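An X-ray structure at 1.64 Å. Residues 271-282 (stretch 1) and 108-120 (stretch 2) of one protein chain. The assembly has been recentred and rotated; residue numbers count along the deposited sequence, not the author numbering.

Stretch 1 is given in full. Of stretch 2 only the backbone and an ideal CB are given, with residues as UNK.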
ATOM      1  N   ILE A 271     -10.675  -3.921  12.665  1.00 15.91           N
ATOM      2  CA  ILE A 271     -11.549  -3.048  11.884  1.00 14.10           C
ATOM      3  C   ILE A 271     -12.620  -2.461  12.788  1.00 17.51           C
ATOM      4  O   ILE A 271     -13.263  -3.172  13.542  1.00 16.60           O
ATOM      5  CB  ILE A 271     -12.125  -3.691  10.563  1.00 16.08           C
ATOM      6  CG1 ILE A 271     -13.051  -4.858  10.838  1.00 18.65           C
ATOM      7  CG2 ILE A 271     -10.978  -4.108   9.617  1.00 19.31           C
ATOM      8  CD1 ILE A 271     -13.838  -5.367   9.604  1.00 21.16           C
ATOM      9  N   GLU A 272     -12.831  -1.158  12.669  1.00 16.66           N
ATOM     10  CA  GLU A 272     -13.839  -0.463  13.461  1.00 13.15           C
ATOM     11  C   GLU A 272     -14.161   0.859  12.791  1.00 13.02           C
ATOM     12  O   GLU A 272     -13.487   1.267  11.852  1.00 16.39           O
ATOM     13  CB  GLU A 272     -13.399  -0.263  14.931  1.00 17.93           C
ATOM     14  CG  GLU A 272     -12.164   0.524  15.116  1.00 19.80           C
ATOM     15  CD  GLU A 272     -11.772   0.553  16.598  1.00 21.97           C
ATOM     16  OE1 GLU A 272     -12.629   0.916  17.402  1.00 19.42           O
ATOM     17  OE2 GLU A 272     -10.615   0.193  16.939  1.00 23.79           O
ATOM     18  N   THR A 273     -15.230   1.503  13.232  1.00 15.42           N
ATOM     19  CA  THR A 273     -15.608   2.751  12.629  1.00 14.46           C
ATOM     20  C   THR A 273     -14.670   3.916  12.945  1.00 13.68           C
ATOM     21  O   THR A 273     -14.081   3.994  14.016  1.00 17.92           O
ATOM     22  CB  THR A 273     -17.034   3.169  13.014  1.00 15.75           C
ATOM     23  OG1 THR A 273     -17.150   3.223  14.450  1.00 16.73           O
ATOM     24  CG2 THR A 273     -18.076   2.190  12.374  1.00 16.69           C
ATOM     25  N   ALA A 274     -14.553   4.818  11.984  1.00 15.76           N
ATOM     26  CA  ALA A 274     -13.855   6.095  12.168  1.00 15.02           C
ATOM     27  C   ALA A 274     -14.698   6.955  13.109  1.00 16.80           C
ATOM     28  O   ALA A 274     -15.880   6.749  13.222  1.00 19.41           O
ATOM     29  CB  ALA A 274     -13.727   6.798  10.800  1.00 17.60           C
ATOM     30  N   THR A 275     -14.077   7.937  13.747  1.00 16.02           N
ATOM     31  CA  THR A 275     -14.765   8.875  14.616  1.00 15.73           C
ATOM     32  C   THR A 275     -14.870  10.274  13.966  1.00 16.06           C
ATOM     33  O   THR A 275     -14.260  10.590  12.936  1.00 18.32           O
ATOM     34  CB  THR A 275     -14.051   8.987  15.971  1.00 15.63           C
ATOM     35  OG1 THR A 275     -12.723   9.479  15.789  1.00 17.69           O
ATOM     36  CG2 THR A 275     -14.011   7.645  16.753  1.00 17.78           C
ATOM     37  N   HIS A 276     -15.614  11.160  14.622  1.00 17.68           N
ATOM     38  CA  HIS A 276     -15.725  12.564  14.185  1.00 18.05           C
ATOM     39  C   HIS A 276     -16.200  12.666  12.753  1.00 18.73           C
ATOM     40  O   HIS A 276     -15.686  13.501  11.970  1.00 19.58           O
ATOM     41  CB  HIS A 276     -14.397  13.318  14.379  1.00 16.22           C
ATOM     42  CG  HIS A 276     -13.882  13.283  15.790  1.00 19.44           C
ATOM     43  ND1 HIS A 276     -13.087  12.283  16.248  1.00 18.44           N
ATOM     44  CD2 HIS A 276     -14.101  14.145  16.871  1.00 22.09           C
ATOM     45  CE1 HIS A 276     -12.799  12.516  17.574  1.00 19.23           C
ATOM     46  NE2 HIS A 276     -13.446  13.632  17.955  1.00 20.23           N
ATOM     47  N   LYS A 277     -17.176  11.844  12.375  1.00 19.90           N
ATOM     48  CA  LYS A 277     -17.703  11.842  11.016  1.00 20.59           C
ATOM     49  C   LYS A 277     -18.032  13.267  10.508  1.00 18.91           C
ATOM     50  O   LYS A 277     -17.748  13.621   9.357  1.00 23.56           O
ATOM     51  CB  LYS A 277     -18.995  10.996  10.939  1.00 27.65           C
ATOM     52  CG  LYS A 277     -19.834  11.227   9.677  1.00 34.03           C
ATOM     53  CD  LYS A 277     -21.164  10.464   9.704  1.00 39.95           C
ATOM     54  CE  LYS A 277     -21.031   9.072   9.121  1.00 43.28           C
ATOM     55  NZ  LYS A 277     -20.896   9.004   7.616  1.00 60.59           N
ATOM     56  N   ASN A 278     -18.673  14.070  11.373  1.00 20.79           N
ATOM     57  CA  ASN A 278     -19.115  15.395  10.923  1.00 23.44           C
ATOM     58  C   ASN A 278     -18.000  16.424  10.734  1.00 23.37           C
ATOM     59  O   ASN A 278     -18.002  17.191   9.774  1.00 30.36           O
ATOM     60  CB  ASN A 278     -20.251  15.883  11.828  1.00 25.24           C
ATOM     61  CG  ASN A 278     -21.455  14.934  11.782  1.00 32.75           C
ATOM     62  OD1 ASN A 278     -22.056  14.642  10.691  1.00 33.59           O
ATOM     63  ND2 ASN A 278     -21.770  14.372  12.938  1.00 30.70           N
ATOM     64  N   GLN A 279     -17.031  16.417  11.641  1.00 20.37           N
ATOM     65  CA  GLN A 279     -16.034  17.462  11.711  1.00 20.06           C
ATOM     66  C   GLN A 279     -14.589  17.031  11.414  1.00 17.94           C
ATOM     67  O   GLN A 279     -13.650  17.849  11.583  1.00 20.59           O
ATOM     68  CB  GLN A 279     -16.153  18.134  13.087  1.00 23.70           C
ATOM     69  CG  GLN A 279     -17.544  18.762  13.299  1.00 27.24           C
ATOM     70  CD  GLN A 279     -17.685  19.577  14.560  1.00 30.71           C
ATOM     71  OE1 GLN A 279     -17.153  19.217  15.612  1.00 38.50           O
ATOM     72  NE2 GLN A 279     -18.443  20.662  14.468  1.00 40.50           N
ATOM     73  N   ALA A 280     -14.378  15.759  11.070  1.00 22.27           N
ATOM     74  CA  ALA A 280     -13.009  15.261  10.815  1.00 20.25           C
ATOM     75  C   ALA A 280     -12.169  16.097   9.854  1.00 19.99           C
ATOM     76  O   ALA A 280     -10.981  16.341  10.129  1.00 18.72           O
ATOM     77  CB  ALA A 280     -12.981  13.784  10.437  1.00 20.17           C
ATOM     78  N   GLY A 281     -12.753  16.516   8.734  1.00 21.17           N
ATOM     79  CA  GLY A 281     -12.015  17.355   7.778  1.00 20.75           C
ATOM     80  C   GLY A 281     -11.531  18.645   8.427  1.00 19.88           C
ATOM     81  O   GLY A 281     -10.383  19.002   8.266  1.00 20.89           O
ATOM     82  N   LEU A 282     -12.432  19.362   9.125  1.00 21.43           N
ATOM     83  CA  LEU A 282     -12.063  20.593   9.785  1.00 22.06           C
ATOM     84  C   LEU A 282     -10.975  20.377  10.800  1.00 18.79           C
ATOM     85  O   LEU A 282      -9.976  21.122  10.856  1.00 19.95           O
ATOM     86  CB  LEU A 282     -13.283  21.232  10.489  1.00 23.04           C
ATOM     87  CG  LEU A 282     -14.451  21.674   9.605  1.00 23.54           C
ATOM     88  CD1 LEU A 282     -15.649  22.042  10.491  1.00 26.66           C
ATOM     89  CD2 LEU A 282     -14.039  22.816   8.669  1.00 24.46           C
ATOM     90  N   UNK A 108      -6.587  12.725   3.908  1.00 16.01           N
ATOM     91  CA  UNK A 108      -5.503  12.905   4.840  1.00 16.35           C
ATOM     92  C   UNK A 108      -5.920  13.677   6.045  1.00 16.24           C
ATOM     93  O   UNK A 108      -5.578  13.271   7.144  1.00 17.77           O
ATOM     94  CB  UNK A 108      -4.324  13.604   4.161  1.00 16.35           C
ATOM     95  N   UNK A 109      -6.707  14.748   5.874  1.00 14.71           N
ATOM     96  CA  UNK A 109      -7.186  15.512   7.025  1.00 16.49           C
ATOM     97  C   UNK A 109      -8.077  14.640   7.933  1.00 15.09           C
ATOM     98  O   UNK A 109      -7.922  14.641   9.144  1.00 17.43           O
ATOM     99  CB  UNK A 109      -7.956  16.747   6.553  1.00 16.49           C
ATOM    100  N   UNK A 110      -8.945  13.830   7.358  1.00 15.05           N
ATOM    101  CA  UNK A 110      -9.812  12.999   8.170  1.00 15.78           C
ATOM    102  C   UNK A 110      -8.978  11.979   8.922  1.00 16.20           C
ATOM    103  O   UNK A 110      -9.300  11.660  10.073  1.00 16.63           O
ATOM    104  CB  UNK A 110     -10.870  12.306   7.309  1.00 15.78           C
ATOM    105  N   UNK A 111      -7.900  11.485   8.314  1.00 16.64           N
ATOM    106  CA  UNK A 111      -7.029  10.578   9.044  1.00 15.64           C
ATOM    107  C   UNK A 111      -6.349  11.325  10.214  1.00 16.06           C
ATOM    108  O   UNK A 111      -6.234  10.802  11.295  1.00 16.27           O
ATOM    109  CB  UNK A 111      -5.984   9.974   8.104  1.00 15.64           C
ATOM    110  N   UNK A 112      -5.885  12.532   9.946  1.00 16.38           N
ATOM    111  CA  UNK A 112      -5.235  13.333  10.972  1.00 17.18           C
ATOM    112  C   UNK A 112      -6.159  13.611  12.154  1.00 17.43           C
ATOM    113  O   UNK A 112      -5.692  13.631  13.289  1.00 19.90           O
ATOM    114  CB  UNK A 112      -4.746  14.653  10.372  1.00 17.18           C
ATOM    115  N   UNK A 113      -7.456  13.786  11.895  1.00 19.50           N
ATOM    116  CA  UNK A 113      -8.433  13.927  12.974  1.00 16.89           C
ATOM    117  C   UNK A 113      -8.443  12.650  13.843  1.00 18.59           C
ATOM    118  O   UNK A 113      -8.474  12.715  15.103  1.00 16.65           O
ATOM    119  CB  UNK A 113      -9.825  14.203  12.402  1.00 16.89           C
ATOM    120  N   UNK A 114      -8.417  11.505  13.175  1.00 15.49           N
ATOM    121  CA  UNK A 114      -8.356  10.222  13.878  1.00 16.19           C
ATOM    122  C   UNK A 114      -7.099  10.084  14.773  1.00 16.03           C
ATOM    123  O   UNK A 114      -7.180   9.597  15.923  1.00 17.30           O
ATOM    124  CB  UNK A 114      -8.388   9.083  12.857  1.00 16.19           C
ATOM    125  N   UNK A 115      -5.957  10.516  14.229  1.00 16.67           N
ATOM    126  CA  UNK A 115      -4.662  10.518  14.932  1.00 17.52           C
ATOM    127  C   UNK A 115      -4.690  11.498  16.133  1.00 17.26           C
ATOM    128  O   UNK A 115      -4.177  11.207  17.222  1.00 18.57           O
ATOM    129  CB  UNK A 115      -3.538  10.898  13.966  1.00 17.52           C
ATOM    130  N   UNK A 116      -5.264  12.675  15.919  1.00 16.28           N
ATOM    131  CA  UNK A 116      -5.229  13.758  16.934  1.00 15.65           C
ATOM    132  C   UNK A 116      -6.168  13.516  18.072  1.00 16.82           C
ATOM    133  O   UNK A 116      -5.783  13.509  19.250  1.00 18.32           O
ATOM    134  CB  UNK A 116      -5.569  15.107  16.296  1.00 15.65           C
ATOM    135  N   UNK A 117      -7.431  13.270  17.724  1.00 16.67           N
ATOM    136  CA  UNK A 117      -8.540  13.276  18.667  1.00 16.92           C
ATOM    137  C   UNK A 117      -9.347  11.990  18.709  1.00 17.51           C
ATOM    138  O   UNK A 117     -10.228  11.839  19.560  1.00 17.29           O
ATOM    139  CB  UNK A 117      -9.478  14.438  18.333  1.00 16.92           C
ATOM    140  N   UNK A 118      -9.052  11.056  17.814  1.00 18.47           N
ATOM    141  CA  UNK A 118      -9.853   9.897  17.692  1.00 16.90           C
ATOM    142  C   UNK A 118      -9.152   8.635  18.179  1.00 17.26           C
ATOM    143  O   UNK A 118      -8.502   8.648  19.186  1.00 17.43           O
ATOM    144  CB  UNK A 118     -10.287   9.737  16.234  1.00 16.90           C
ATOM    145  N   UNK A 119      -9.323   7.551  17.425  1.00 15.46           N
ATOM    146  CA  UNK A 119      -8.909   6.178  17.829  1.00 14.72           C
ATOM    147  C   UNK A 119      -7.487   5.848  17.441  1.00 15.95           C
ATOM    148  O   UNK A 119      -6.989   4.773  17.768  1.00 18.00           O
ATOM    149  CB  UNK A 119      -9.840   5.138  17.204  1.00 14.72           C
ATOM    150  N   UNK A 120      -6.818   6.773  16.738  1.00 15.39           N
ATOM    151  CA  UNK A 120      -5.438   6.478  16.264  1.00 14.50           C
ATOM    152  C   UNK A 120      -4.354   7.215  17.048  1.00 14.61           C
ATOM    153  O   UNK A 120      -3.207   7.315  16.587  1.00 20.06           O
ATOM    154  CB  UNK A 120      -5.308   6.844  14.784  1.00 14.50           C
TER

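Position 108 sits on a helix with nothing of stretch 1 within reach of its CB; the residue is Asn 108.

At position 109 CA-to-CB points toward stretch 1, and the ideal CB already lies 3.7 Å from Gly 281 O. The backbones are close, which favours a small or slender side chain, such as alanine, serine or cysteine. It is Cys 109, chi1 m.

Position 110 has the closest CA pair: its CA is 4.7 Å from Ala 280 CA. CB points sideways, 4.1 Å as an ideal atom from Ala 280 CB, so a small apolar residue suits. Ala 110 fills it, CB to Ala 280 CB at 4.0 Å.

Positions 111 and 112 point away and sideways, free of stretch 1; they are Leu 111 and Leu 112.

At 113, one turn on from 109, CB points toward stretch 1 and its ideal position is 3.3 Å from Ala 280 O. Such crowding argues for alanine or glycine. Ala 113 packs its CB 3.8 Å from Ala 280 CB.

Position 114 points sideways, but stretch 1 offers a backbone NH and a hydroxyl at Thr 275, within reach of a longer acceptor: glutamate or glutamine. Glu 114, chi1 t, takes both. Thr 275 N donates to Glu 114 OE2 (2.9 Å, 167°), and Thr 275 OG1 to Glu 114 OE1 (2.5 Å). Glu 114 OE1 also accepts from the backbone N of 119 at 2.8 Å, so one carboxylate ties the following turn to the loop of stretch 1.

Positions 115 and 116 make no contact with stretch 1 and are Lys 115 and Trp 116.

Position 117 points toward the His 276 ring, its ideal CB 3.9 Å from His 276 CE1; several apolar side chains could sit beside it. Leu 117 sets its CB there, and Leu 117 O lies at the ring edge, 3.3 Å from the same His 276 CE1.

At 118 phi/psi are -110/-138, and an ideal CB would stand 2.5 Å from Thr 275 OG1, a clash. Glycine is the clear choice: Gly 118 brings its CA to 3.5 Å from Thr 275 OG1.

Position 119 points toward stretch 1, facing the Glu 272 carboxylate and Thr 273 O. A long cation, lysine or arginine, suits. Lys 119 extends, its last three chi angles t, passing Thr 275 CG2 with CE at 3.7 Å. Lys 119 NZ forms a salt bridge with Glu 272 OE1 (2.8 Å), donates to Thr 273 O (2.8 Å), and donates to a water.

Position 120 is out of reach: Gly 120.

Stretch 2 108-120: NCALLAEKWLGKG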
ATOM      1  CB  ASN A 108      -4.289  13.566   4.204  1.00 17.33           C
ATOM      2  CG  ASN A 108      -3.599  12.672   3.142  1.00 20.72           C
ATOM      3  OD1 ASN A 108      -3.882  11.474   3.039  1.00 18.64           O
ATOM      4  ND2 ASN A 108      -2.708  13.284   2.337  1.00 17.53           N
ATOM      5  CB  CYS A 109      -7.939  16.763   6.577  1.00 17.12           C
ATOM      6  SG  CYS A 109      -6.865  18.071   5.988  1.00 19.14           S
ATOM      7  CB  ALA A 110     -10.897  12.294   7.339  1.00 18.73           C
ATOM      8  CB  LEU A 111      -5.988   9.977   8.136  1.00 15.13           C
ATOM      9  CG  LEU A 111      -5.054   8.946   8.793  1.00 15.07           C
ATOM     10  CD1 LEU A 111      -4.621   7.876   7.796  1.00 16.02           C
ATOM     11  CD2 LEU A 111      -3.818   9.651   9.399  1.00 16.66           C
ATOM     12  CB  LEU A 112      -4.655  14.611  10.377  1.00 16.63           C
ATOM     13  CG  LEU A 112      -3.440  14.463   9.428  1.00 17.48           C
ATOM     14  CD1 LEU A 112      -3.100  15.818   8.790  1.00 18.34           C
ATOM     15  CD2 LEU A 112      -2.219  13.772  10.035  1.00 18.62           C
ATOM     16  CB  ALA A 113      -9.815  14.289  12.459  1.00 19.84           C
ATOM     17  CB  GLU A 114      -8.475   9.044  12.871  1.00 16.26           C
ATOM     18  CG  GLU A 114      -9.105   7.786  13.476  1.00 15.06           C
ATOM     19  CD  GLU A 114     -10.538   7.985  13.877  1.00 17.02           C
ATOM     20  OE1 GLU A 114     -10.853   7.907  15.082  1.00 16.43           O
ATOM     21  OE2 GLU A 114     -11.317   8.239  12.962  1.00 19.55           O
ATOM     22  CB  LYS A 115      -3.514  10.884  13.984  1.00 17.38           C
ATOM     23  CG  LYS A 115      -2.171  11.076  14.672  1.00 21.91           C
ATOM     24  CD  LYS A 115      -1.723   9.754  15.327  1.00 26.33           C
ATOM     25  CE  LYS A 115      -0.315   9.716  15.926  1.00 33.13           C
ATOM     26  NZ  LYS A 115      -0.067   8.381  16.602  1.00 26.75           N
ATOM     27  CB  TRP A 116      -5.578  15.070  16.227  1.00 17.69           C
ATOM     28  CG  TRP A 116      -5.471  16.307  17.076  1.00 20.20           C
ATOM     29  CD1 TRP A 116      -4.800  16.469  18.291  1.00 20.35           C
ATOM     30  CD2 TRP A 116      -6.073  17.597  16.801  1.00 20.80           C
ATOM     31  NE1 TRP A 116      -4.961  17.753  18.778  1.00 22.18           N
ATOM     32  CE2 TRP A 116      -5.706  18.476  17.927  1.00 19.83           C
ATOM     33  CE3 TRP A 116      -6.874  18.093  15.792  1.00 20.79           C
ATOM     34  CZ2 TRP A 116      -6.127  19.778  17.985  1.00 22.43           C
ATOM     35  CZ3 TRP A 116      -7.293  19.410  15.863  1.00 24.69           C
ATOM     36  CH2 TRP A 116      -6.902  20.251  16.915  1.00 25.14           C
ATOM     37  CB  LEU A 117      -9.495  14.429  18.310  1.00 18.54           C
ATOM     38  CG  LEU A 117      -8.855  15.820  18.374  1.00 22.18           C
ATOM     39  CD1 LEU A 117      -9.859  16.871  17.837  1.00 27.73           C
ATOM     40  CD2 LEU A 117      -8.325  16.200  19.778  1.00 23.49           C
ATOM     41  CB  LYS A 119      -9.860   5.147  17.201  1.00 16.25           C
ATOM     42  CG  LYS A 119     -11.295   5.239  17.657  1.00 16.46           C
ATOM     43  CD  LYS A 119     -12.157   4.253  16.904  1.00 14.34           C
ATOM     44  CE  LYS A 119     -13.534   4.090  17.468  1.00 15.48           C
ATOM     45  NZ  LYS A 119     -14.262   3.057  16.663  1.00 15.56           N
TER
HETATM   46  O   HOH W   1     -16.117   5.001  15.840  1.00 34.03           O
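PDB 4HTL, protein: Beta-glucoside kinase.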